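Long-range contacts in phosphoribosylformylglycinamidine synthase 2 (Thermus thermophilus, PDB 3VIU), which is a member of the AIR synthase-related (PurM-like) family that carries two such modules in one chain and binds ADP and magnesium: residues S86-S91 with N523-N528; L487-P492 with I535-M540; M555-P560 with V639-E644. One frame throughout, in Å; residues are numbered along the deposited sequence.

Contact 1. Residues S86-S91 with N523-N528; sequences SHNHPS and NVSLYN. With ADP (adenosine-5'-diphosphate), chain B; PO4 (phosphate ion), chain C.
A phosphate ion, probably from the crystallisation liquor, sits between the start of helix 88-93 and the end of strand 519-525. S86 OG gives its proton to PO4 O1 at 2.6 Å. The same oxygen takes the backbone N-H of N88 (N88 N to PO4 O1 2.8 Å), and H89 N donates to PO4 O2. These N-H groups directly follow H87, the N-cap residue, so the helix end probably favours the anion. From the strand, S525 OG, anti to its backbone N, donates to PO4 O3 at 2.6 Å.

Direct bonds between the segments are weak. N523 ND2 reaches S86 OG at 3.0 Å, and a water lies within hydrogen-bonding distance of both S86 O and N523 OD1. N88 ND2 meets S525 OG at 2.8 Å, bent to 126°; this amide is fixed more firmly by V173 N on OD1, and ND2 also serves N488 OD1. S525 OG, lying in the plane of the N528 amide, takes a much straighter bond from N528 ND2 (3.0 Å, 170°). Two firm bonds, to the phosphate and from N528 ND2, and a weak one from N88 ND2 thus grip that hydroxyl. The amides of N88 and N528 stand 74° apart.

Looser contacts come from the H89 imidazole, whose edge does the touching. Y527 O lies in the ring plane, 3.6 Å from H89 CE1, while H89 CD2 comes to 2.9 Å from PO4 O2.

On the ADP side of the strand, N523 O accepts weakly from ADP N6 and V524 CG2 packs against the adenine. S86 and S525 belong to different AIR synthase-related N-terminal modules, so the phosphate lies between the two and may mark a pocket there, consistent with the paired modules of PurM-like proteins.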
loop_
_atom_site.group_PDB
_atom_site.type_symbol
_atom_site.label_atom_id
_atom_site.label_comp_id
_atom_site.label_asym_id
_atom_site.label_seq_id
_atom_site.Cartn_x
_atom_site.Cartn_y
_atom_site.Cartn_z
ATOM N N SER A 86 -2.783 2.863 -6.835
ATOM C CA SER A 86 -1.668 2.797 -7.769
ATOM C C SER A 86 -1.803 3.906 -8.830
ATOM O O SER A 86 -2.910 4.369 -9.124
ATOM C CB SER A 86 -1.627 1.431 -8.457
ATOM O OG SER A 86 -2.581 1.352 -9.502
ATOM N N HIS A 87 -0.670 4.343 -9.374
ATOM C CA HIS A 87 -0.637 5.362 -10.425
ATOM C C HIS A 87 0.528 4.972 -11.321
ATOM O O HIS A 87 1.416 5.779 -11.614
ATOM C CB HIS A 87 -0.414 6.771 -9.844
ATOM C CG HIS A 87 -1.592 7.686 -10.009
ATOM N ND1 HIS A 87 -2.776 7.510 -9.321
ATOM C CD2 HIS A 87 -1.779 8.765 -10.807
ATOM C CE1 HIS A 87 -3.641 8.439 -9.691
ATOM N NE2 HIS A 87 -3.062 9.212 -10.592
ATOM N N ASN A 88 0.501 3.718 -11.756
ATOM C CA ASN A 88 1.551 3.159 -12.584
ATOM C C ASN A 88 1.750 3.810 -13.942
ATOM O O ASN A 88 2.735 4.521 -14.146
ATOM C CB ASN A 88 1.325 1.659 -12.761
ATOM C CG ASN A 88 1.145 0.936 -11.433
ATOM O OD1 ASN A 88 1.794 1.267 -10.433
ATOM N ND2 ASN A 88 0.271 -0.063 -11.420
ATOM N N HIS A 89 0.825 3.568 -14.866
ATOM C CA HIS A 89 0.933 4.114 -16.219
ATOM C C HIS A 89 1.238 5.612 -16.252
ATOM O O HIS A 89 2.104 6.060 -16.999
ATOM C CB HIS A 89 -0.338 3.795 -17.018
ATOM C CG HIS A 89 -0.505 2.334 -17.320
ATOM N ND1 HIS A 89 0.274 1.669 -18.243
ATOM C CD2 HIS A 89 -1.331 1.401 -16.786
ATOM C CE1 HIS A 89 -0.062 0.391 -18.263
ATOM N NE2 HIS A 89 -1.033 0.202 -17.388
ATOM N N PRO A 90 0.542 6.409 -15.432
ATOM C CA PRO A 90 0.829 7.846 -15.453
ATOM C C PRO A 90 2.228 8.194 -14.934
ATOM O O PRO A 90 2.857 9.136 -15.422
ATOM C CB PRO A 90 -0.295 8.438 -14.598
ATOM C CG PRO A 90 -0.628 7.315 -13.655
ATOM C CD PRO A 90 -0.603 6.107 -14.557
ATOM N N SER A 91 2.720 7.444 -13.952
ATOM C CA SER A 91 4.054 7.720 -13.420
ATOM C C SER A 91 5.096 7.367 -14.466
ATOM O O SER A 91 6.179 7.953 -14.511
ATOM C CB SER A 91 4.305 6.936 -12.134
ATOM O OG SER A 91 3.577 7.511 -11.067
ATOM N N ASN A 523 -6.648 -2.132 -3.998
ATOM C CA ASN A 523 -6.654 -1.654 -5.365
ATOM C C ASN A 523 -6.209 -2.762 -6.298
ATOM O O ASN A 523 -5.614 -3.749 -5.875
ATOM C CB ASN A 523 -5.698 -0.475 -5.512
ATOM C CG ASN A 523 -5.707 0.101 -6.913
ATOM O OD1 ASN A 523 -6.734 0.588 -7.376
ATOM N ND2 ASN A 523 -4.567 0.040 -7.599
ATOM N N VAL A 524 -6.502 -2.590 -7.579
ATOM C CA VAL A 524 -6.108 -3.570 -8.578
ATOM C C VAL A 524 -5.701 -2.853 -9.841
ATOM O O VAL A 524 -6.497 -2.134 -10.431
ATOM C CB VAL A 524 -7.258 -4.551 -8.924
ATOM C CG1 VAL A 524 -6.841 -5.471 -10.071
ATOM C CG2 VAL A 524 -7.623 -5.365 -7.702
ATOM N N SER A 525 -4.453 -3.048 -10.245
ATOM C CA SER A 525 -3.937 -2.444 -11.467
ATOM C C SER A 525 -3.517 -3.573 -12.397
ATOM O O SER A 525 -2.620 -4.349 -12.072
ATOM C CB SER A 525 -2.735 -1.552 -11.160
ATOM O OG SER A 525 -2.174 -1.062 -12.359
ATOM N N LEU A 526 -4.176 -3.675 -13.545
ATOM C CA LEU A 526 -3.866 -4.727 -14.506
ATOM C C LEU A 526 -3.233 -4.165 -15.771
ATOM O O LEU A 526 -3.072 -2.951 -15.911
ATOM C CB LEU A 526 -5.134 -5.496 -14.870
ATOM C CG LEU A 526 -5.845 -6.155 -13.690
ATOM C CD1 LEU A 526 -7.095 -6.840 -14.190
ATOM C CD2 LEU A 526 -4.912 -7.149 -12.993
ATOM N N TYR A 527 -2.873 -5.059 -16.686
ATOM C CA TYR A 527 -2.270 -4.663 -17.955
ATOM C C TYR A 527 -0.903 -4.008 -17.792
ATOM O O TYR A 527 -0.503 -3.182 -18.612
ATOM C CB TYR A 527 -3.212 -3.716 -18.716
ATOM C CG TYR A 527 -4.512 -4.368 -19.105
ATOM C CD1 TYR A 527 -4.582 -5.233 -20.202
ATOM C CD2 TYR A 527 -5.666 -4.159 -18.354
ATOM C CE1 TYR A 527 -5.773 -5.879 -20.541
ATOM C CE2 TYR A 527 -6.859 -4.796 -18.679
ATOM C CZ TYR A 527 -6.907 -5.656 -19.772
ATOM O OH TYR A 527 -8.088 -6.290 -20.084
ATOM N N ASN A 528 -0.194 -4.368 -16.731
ATOM C CA ASN A 528 1.140 -3.824 -16.513
ATOM C C ASN A 528 2.129 -4.736 -17.218
ATOM O O ASN A 528 2.783 -5.566 -16.596
ATOM C CB ASN A 528 1.454 -3.745 -15.017
ATOM C CG ASN A 528 0.663 -2.658 -14.322
ATOM O OD1 ASN A 528 0.910 -1.478 -14.536
ATOM N ND2 ASN A 528 -0.305 -3.052 -13.496
HETATM P PB ADP B . -10.999 5.032 -6.056
HETATM O O1B ADP B . -11.172 5.050 -7.535
HETATM O O2B ADP B . -9.428 5.037 -5.705
HETATM O O3B ADP B . -11.753 6.396 -5.411
HETATM P PA ADP B . -11.779 2.451 -6.476
HETATM O O1A ADP B . -13.047 2.551 -7.250
HETATM O O2A ADP B . -10.532 2.490 -7.510
HETATM O O3A ADP B . -11.690 3.695 -5.407
HETATM O "O5'" ADP B . -11.681 1.049 -5.644
HETATM C "C5'" ADP B . -12.923 0.329 -5.763
HETATM C "C4'" ADP B . -13.418 -0.261 -4.410
HETATM O "O4'" ADP B . -13.102 -1.688 -4.313
HETATM C "C3'" ADP B . -12.782 0.391 -3.155
HETATM O "O3'" ADP B . -13.733 0.392 -2.082
HETATM C "C2'" ADP B . -11.572 -0.499 -2.873
HETATM O "O2'" ADP B . -11.157 -0.434 -1.506
HETATM C "C1'" ADP B . -12.059 -1.888 -3.295
HETATM N N9 ADP B . -10.962 -2.709 -3.825
HETATM C C8 ADP B . -10.388 -2.598 -5.061
HETATM N N7 ADP B . -9.445 -3.483 -5.207
HETATM C C5 ADP B . -9.347 -4.221 -4.081
HETATM C C6 ADP B . -8.530 -5.301 -3.657
HETATM N N6 ADP B . -7.562 -5.821 -4.496
HETATM N N1 ADP B . -8.718 -5.809 -2.419
HETATM C C2 ADP B . -9.652 -5.318 -1.589
HETATM N N3 ADP B . -10.440 -4.304 -1.951
HETATM C C4 ADP B . -10.324 -3.734 -3.170
HETATM P P PO4 C . -2.799 2.346 -13.015
HETATM O O1 PO4 C . -1.982 2.361 -11.782
HETATM O O2 PO4 C . -1.934 2.625 -14.184
HETATM O O3 PO4 C . -3.427 1.014 -13.175
HETATM O O4 PO4 C . -3.858 3.384 -12.921
HETATM O O HOH W 1 -5.714 3.100 -8.444
#

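Contact 2. Residues L487-P492 with I535-M540; sequences LNLGSP and IPPTAM
The carboxamide of N488 crosses the selenomethionine M540 at about a right angle, with N488 ND2 3.6 Å from its SE. The same ND2 makes a weak bond to T538 O, while OD1 is taken by N88 ND2. N488 and T538 project from one face of the antiparallel sheet, L487 and A539 from the other. On the first face N488 CB packs on T538 CB at 4.0 Å, and strand 172-182 lies against it. On the other, L487 CD2 meets A539 CB at 3.7 Å, and helix 495-515 touches A539.

N488 and T538 form the hydrogen-bonded pair. N488 N donates to T538 O at 2.8 Å, and T538 N returns a bond nearly along the N488 C=O axis. Beyond the strand ends, L489 CD2 leans across P537 CB, I535 CD1 sits over N488 O, and a water links G490 N to I535 O. T538 OG1 bonds to P536 O from above the carbonyl plane and to Y167.

Every touching residue is buried. T538 O is satisfied there by one firm N-H, from N488 N, and a weak one from N488 ND2, with L487 CA as a softer donor at 3.5 Å.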
loop_
_atom_site.group_PDB
_atom_site.type_symbol
_atom_site.label_atom_id
_atom_site.label_comp_id
_atom_site.label_asym_id
_atom_site.label_seq_id
_atom_site.Cartn_x
_atom_site.Cartn_y
_atom_site.Cartn_z
ATOM N N LEU A 487 -2.948 -4.691 -5.735
ATOM C CA LEU A 487 -2.534 -5.683 -6.716
ATOM C C LEU A 487 -2.061 -5.008 -8.002
ATOM O O LEU A 487 -2.696 -4.074 -8.491
ATOM C CB LEU A 487 -3.693 -6.633 -7.032
ATOM C CG LEU A 487 -4.362 -7.334 -5.839
ATOM C CD1 LEU A 487 -5.390 -8.325 -6.361
ATOM C CD2 LEU A 487 -3.321 -8.046 -4.972
ATOM N N ASN A 488 -0.940 -5.484 -8.532
ATOM C CA ASN A 488 -0.362 -4.974 -9.778
ATOM C C ASN A 488 0.096 -6.193 -10.569
ATOM O O ASN A 488 0.947 -6.952 -10.109
ATOM C CB ASN A 488 0.836 -4.082 -9.481
ATOM C CG ASN A 488 0.497 -2.954 -8.528
ATOM O OD1 ASN A 488 0.068 -1.884 -8.942
ATOM N ND2 ASN A 488 0.673 -3.201 -7.239
ATOM N N LEU A 489 -0.479 -6.385 -11.748
ATOM C CA LEU A 489 -0.141 -7.520 -12.592
ATOM C C LEU A 489 -0.193 -7.174 -14.073
ATOM O O LEU A 489 -0.513 -6.043 -14.459
ATOM C CB LEU A 489 -1.094 -8.685 -12.321
ATOM C CG LEU A 489 -0.970 -9.336 -10.940
ATOM C CD1 LEU A 489 -2.159 -8.914 -10.091
ATOM C CD2 LEU A 489 -0.910 -10.853 -11.067
ATOM N N GLY A 490 0.139 -8.161 -14.897
ATOM C CA GLY A 490 0.113 -7.965 -16.327
ATOM C C GLY A 490 -1.316 -8.145 -16.780
ATOM O O GLY A 490 -2.245 -8.155 -15.966
ATOM N N SER A 491 -1.494 -8.292 -18.084
ATOM C CA SER A 491 -2.816 -8.473 -18.653
ATOM C C SER A 491 -3.444 -9.780 -18.182
ATOM O O SER A 491 -2.764 -10.809 -18.079
ATOM C CB SER A 491 -2.724 -8.479 -20.174
ATOM O OG SER A 491 -3.966 -8.847 -20.736
ATOM N N PRO A 492 -4.750 -9.752 -17.878
ATOM C CA PRO A 492 -5.490 -10.929 -17.419
ATOM C C PRO A 492 -6.000 -11.727 -18.624
ATOM O O PRO A 492 -6.585 -12.801 -18.470
ATOM C CB PRO A 492 -6.630 -10.315 -16.625
ATOM C CG PRO A 492 -6.963 -9.117 -17.461
ATOM C CD PRO A 492 -5.584 -8.543 -17.764
ATOM N N ILE A 535 5.163 -7.871 -15.645
ATOM C CA ILE A 535 5.890 -7.481 -14.438
ATOM C C ILE A 535 5.721 -8.621 -13.454
ATOM O O ILE A 535 4.810 -9.424 -13.588
ATOM C CB ILE A 535 5.297 -6.227 -13.757
ATOM C CG1 ILE A 535 3.846 -6.508 -13.359
ATOM C CG2 ILE A 535 5.417 -5.002 -14.679
ATOM C CD1 ILE A 535 3.200 -5.416 -12.560
ATOM N N PRO A 536 6.617 -8.727 -12.466
ATOM C CA PRO A 536 6.469 -9.809 -11.491
ATOM C C PRO A 536 5.136 -9.562 -10.800
ATOM O O PRO A 536 4.787 -8.417 -10.550
ATOM C CB PRO A 536 7.638 -9.576 -10.539
ATOM C CG PRO A 536 8.687 -9.018 -11.445
ATOM C CD PRO A 536 7.896 -8.020 -12.278
ATOM N N PRO A 537 4.361 -10.616 -10.512
ATOM C CA PRO A 537 3.078 -10.384 -9.838
ATOM C C PRO A 537 3.387 -9.581 -8.577
ATOM O O PRO A 537 4.285 -9.934 -7.822
ATOM C CB PRO A 537 2.588 -11.795 -9.538
ATOM C CG PRO A 537 3.127 -12.573 -10.700
ATOM C CD PRO A 537 4.543 -12.041 -10.825
ATOM N N THR A 538 2.655 -8.499 -8.353
ATOM C CA THR A 538 2.946 -7.668 -7.200
ATOM C C THR A 538 1.757 -7.312 -6.318
ATOM O O THR A 538 0.923 -6.476 -6.672
ATOM C CB THR A 538 3.635 -6.362 -7.649
ATOM O OG1 THR A 538 4.838 -6.679 -8.352
ATOM C CG2 THR A 538 3.994 -5.507 -6.452
ATOM N N ALA A 539 1.686 -7.954 -5.160
ATOM C CA ALA A 539 0.631 -7.669 -4.208
ATOM C C ALA A 539 1.286 -6.888 -3.073
ATOM O O ALA A 539 1.932 -7.467 -2.195
ATOM C CB ALA A 539 0.019 -8.964 -3.681
HETATM N N MSE A 540 1.139 -5.570 -3.108
HETATM C CA MSE A 540 1.702 -4.726 -2.069
HETATM C C MSE A 540 0.717 -4.690 -0.918
HETATM O O MSE A 540 -0.329 -4.055 -0.989
HETATM C CB MSE A 540 1.978 -3.337 -2.630
HETATM C CG MSE A 540 3.084 -3.374 -3.669
HETATM SE SE MSE A 540 3.079 -1.880 -4.900
HETATM C CE MSE A 540 4.972 -1.881 -5.361
HETATM O O HOH W 2 2.199 -9.914 -13.493
#

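Contact 3. Residues M555-P560 with V639-E644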
loop_
_atom_site.group_PDB
_atom_site.type_symbol
_atom_site.label_atom_id
_atom_site.label_comp_id
_atom_site.label_asym_id
_atom_site.label_seq_id
_atom_site.Cartn_x
_atom_site.Cartn_y
_atom_site.Cartn_z
HETATM N N MSE A 555 14.087 -1.920 16.308
HETATM C CA MSE A 555 15.116 -2.847 15.870
HETATM C C MSE A 555 16.542 -2.610 16.343
HETATM O O MSE A 555 17.328 -3.550 16.412
HETATM C CB MSE A 555 15.132 -2.881 14.353
HETATM C CG MSE A 555 15.695 -1.609 13.770
HETATM SE SE MSE A 555 15.957 -1.762 11.884
HETATM C CE MSE A 555 17.341 -3.100 11.910
ATOM N N GLY A 556 16.889 -1.368 16.651
ATOM C CA GLY A 556 18.256 -1.078 17.046
ATOM C C GLY A 556 18.759 -1.564 18.394
ATOM O O GLY A 556 18.061 -1.449 19.409
ATOM N N PHE A 557 19.967 -2.123 18.413
ATOM C CA PHE A 557 20.542 -2.549 19.679
ATOM C C PHE A 557 20.719 -1.242 20.438
ATOM O O PHE A 557 21.344 -0.311 19.937
ATOM C CB PHE A 557 21.900 -3.227 19.482
ATOM C CG PHE A 557 21.822 -4.573 18.811
ATOM C CD1 PHE A 557 20.827 -5.483 19.155
ATOM C CD2 PHE A 557 22.773 -4.942 17.862
ATOM C CE1 PHE A 557 20.778 -6.742 18.567
ATOM C CE2 PHE A 557 22.738 -6.201 17.265
ATOM C CZ PHE A 557 21.737 -7.106 17.618
ATOM N N ARG A 558 20.175 -1.162 21.646
ATOM C CA ARG A 558 20.266 0.077 22.393
ATOM C C ARG A 558 21.303 0.149 23.493
ATOM O O ARG A 558 21.715 1.243 23.885
ATOM C CB ARG A 558 18.885 0.439 22.947
ATOM C CG ARG A 558 18.193 1.516 22.117
ATOM C CD ARG A 558 16.793 1.831 22.614
ATOM N NE ARG A 558 15.855 0.754 22.322
ATOM C CZ ARG A 558 14.546 0.831 22.535
ATOM N NH1 ARG A 558 13.764 -0.194 22.240
ATOM N NH2 ARG A 558 14.019 1.935 23.047
ATOM N N ARG A 559 21.738 -1.005 23.984
ATOM C CA ARG A 559 22.721 -1.033 25.057
ATOM C C ARG A 559 23.506 -2.332 25.079
ATOM O O ARG A 559 23.015 -3.375 24.646
ATOM C CB ARG A 559 22.023 -0.837 26.408
ATOM C CG ARG A 559 20.693 -1.580 26.519
ATOM C CD ARG A 559 20.098 -1.561 27.931
ATOM N NE ARG A 559 19.841 -0.213 28.435
ATOM C CZ ARG A 559 20.710 0.504 29.148
ATOM N NH1 ARG A 559 21.906 0.006 29.450
ATOM N NH2 ARG A 559 20.382 1.721 29.566
ATOM N N PRO A 560 24.746 -2.281 25.582
ATOM C CA PRO A 560 25.593 -3.476 25.660
ATOM C C PRO A 560 25.169 -4.401 26.808
ATOM O O PRO A 560 24.557 -3.946 27.776
ATOM C CB PRO A 560 26.984 -2.892 25.877
ATOM C CG PRO A 560 26.694 -1.658 26.688
ATOM C CD PRO A 560 25.501 -1.074 25.966
ATOM N N VAL A 639 25.691 0.208 18.325
ATOM C CA VAL A 639 25.989 -0.811 19.322
ATOM C C VAL A 639 26.134 -2.144 18.577
ATOM O O VAL A 639 25.206 -2.569 17.877
ATOM C CB VAL A 639 24.840 -0.895 20.353
ATOM C CG1 VAL A 639 25.001 -2.126 21.235
ATOM C CG2 VAL A 639 24.817 0.375 21.197
ATOM N N GLY A 640 27.291 -2.793 18.722
ATOM C CA GLY A 640 27.543 -4.048 18.030
ATOM C C GLY A 640 27.000 -5.291 18.703
ATOM O O GLY A 640 26.209 -5.196 19.644
ATOM N N ALA A 641 27.416 -6.464 18.224
ATOM C CA ALA A 641 26.968 -7.730 18.811
ATOM C C ALA A 641 28.009 -8.824 18.637
ATOM O O ALA A 641 28.845 -8.763 17.734
ATOM C CB ALA A 641 25.649 -8.168 18.192
ATOM N N THR A 642 27.948 -9.817 19.518
ATOM C CA THR A 642 28.858 -10.960 19.499
ATOM C C THR A 642 28.003 -12.212 19.637
ATOM O O THR A 642 27.292 -12.379 20.620
ATOM C CB THR A 642 29.877 -10.904 20.664
ATOM O OG1 THR A 642 30.653 -9.700 20.569
ATOM C CG2 THR A 642 30.812 -12.100 20.604
ATOM N N VAL A 643 28.076 -13.094 18.654
ATOM C CA VAL A 643 27.255 -14.292 18.675
ATOM C C VAL A 643 27.929 -15.511 18.068
ATOM O O VAL A 643 29.033 -15.439 17.546
ATOM C CB VAL A 643 25.952 -14.055 17.883
ATOM C CG1 VAL A 643 25.206 -12.841 18.433
ATOM C CG2 VAL A 643 26.276 -13.841 16.413
ATOM N N GLU A 644 27.236 -16.639 18.148
ATOM C CA GLU A 644 27.722 -17.875 17.569
ATOM C C GLU A 644 26.655 -18.490 16.668
ATOM O O GLU A 644 25.512 -18.657 17.073
ATOM C CB GLU A 644 28.065 -18.903 18.641
ATOM C CG GLU A 644 28.326 -20.282 18.027
ATOM C CD GLU A 644 28.135 -21.417 19.000
ATOM O OE1 GLU A 644 27.049 -21.492 19.614
ATOM O OE2 GLU A 644 29.068 -22.240 19.142
#
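The loop 555-560 crosses the start of segment 639-644 at a steep 81°, with the CA atoms of F557 and V639 5.7 Å apart and no hydrogen bond between the two backbones.

F557 and V639 carry the contact between them. CG of F557 is anti to the carbonyl carbon, which swings the ring over towards segment 639-644. V639 O then meets the ring at its edge, in plane, 3.4 Å from F557 CD2. F557 CE2 also touches the methyl CB of A641, at 3.6 Å.

V639 packs from the other end of the phenylalanine. Its CG1 rests on F557 CB at 3.7 Å, and its CB comes to 3.6 Å from F557 O, so the branched side chain is wedged into the bend of the loop. V639 CG2 lies 3.8 Å from F557 O, with the R558 carbonyl a little farther off. Meanwhile the side chains of R558 and R559 start off away from segment 639-644.

M633 and T634 of helix 625-634, together with T690, also touch the F557 side chain, and R559 O takes a bond from T690 OG1. The contact packs a loop that leads into strand 563-567 against V639 and A641, at the lead-in and first residue of strand 641-644, which lies between 684-690 and 694-699 in the same mixed sheet, part of the AIR synthase-related C-terminal fold.

How the contacts relate
From the N terminus, segment 86-91 comes first, and contact 1 closes only some 430 residues later, at 523-528, bringing together the two AIR synthase-related N-terminal modules. Contact 2 opens at 487-492, inside that long loop, and closes at 535-540, beyond it, so the two cross. They also touch: strands 479-488 and 519-525 are parallel neighbours joined through helix 495-515, a beta-alpha-beta crossover, while 538-548 flanks 479-488 on its other side. Contact 3 follows in series, closing a loop of some 80 residues in the final C-terminal module, its centre about 42 Å from that of contact 1 and about 38 Å from that of contact 2.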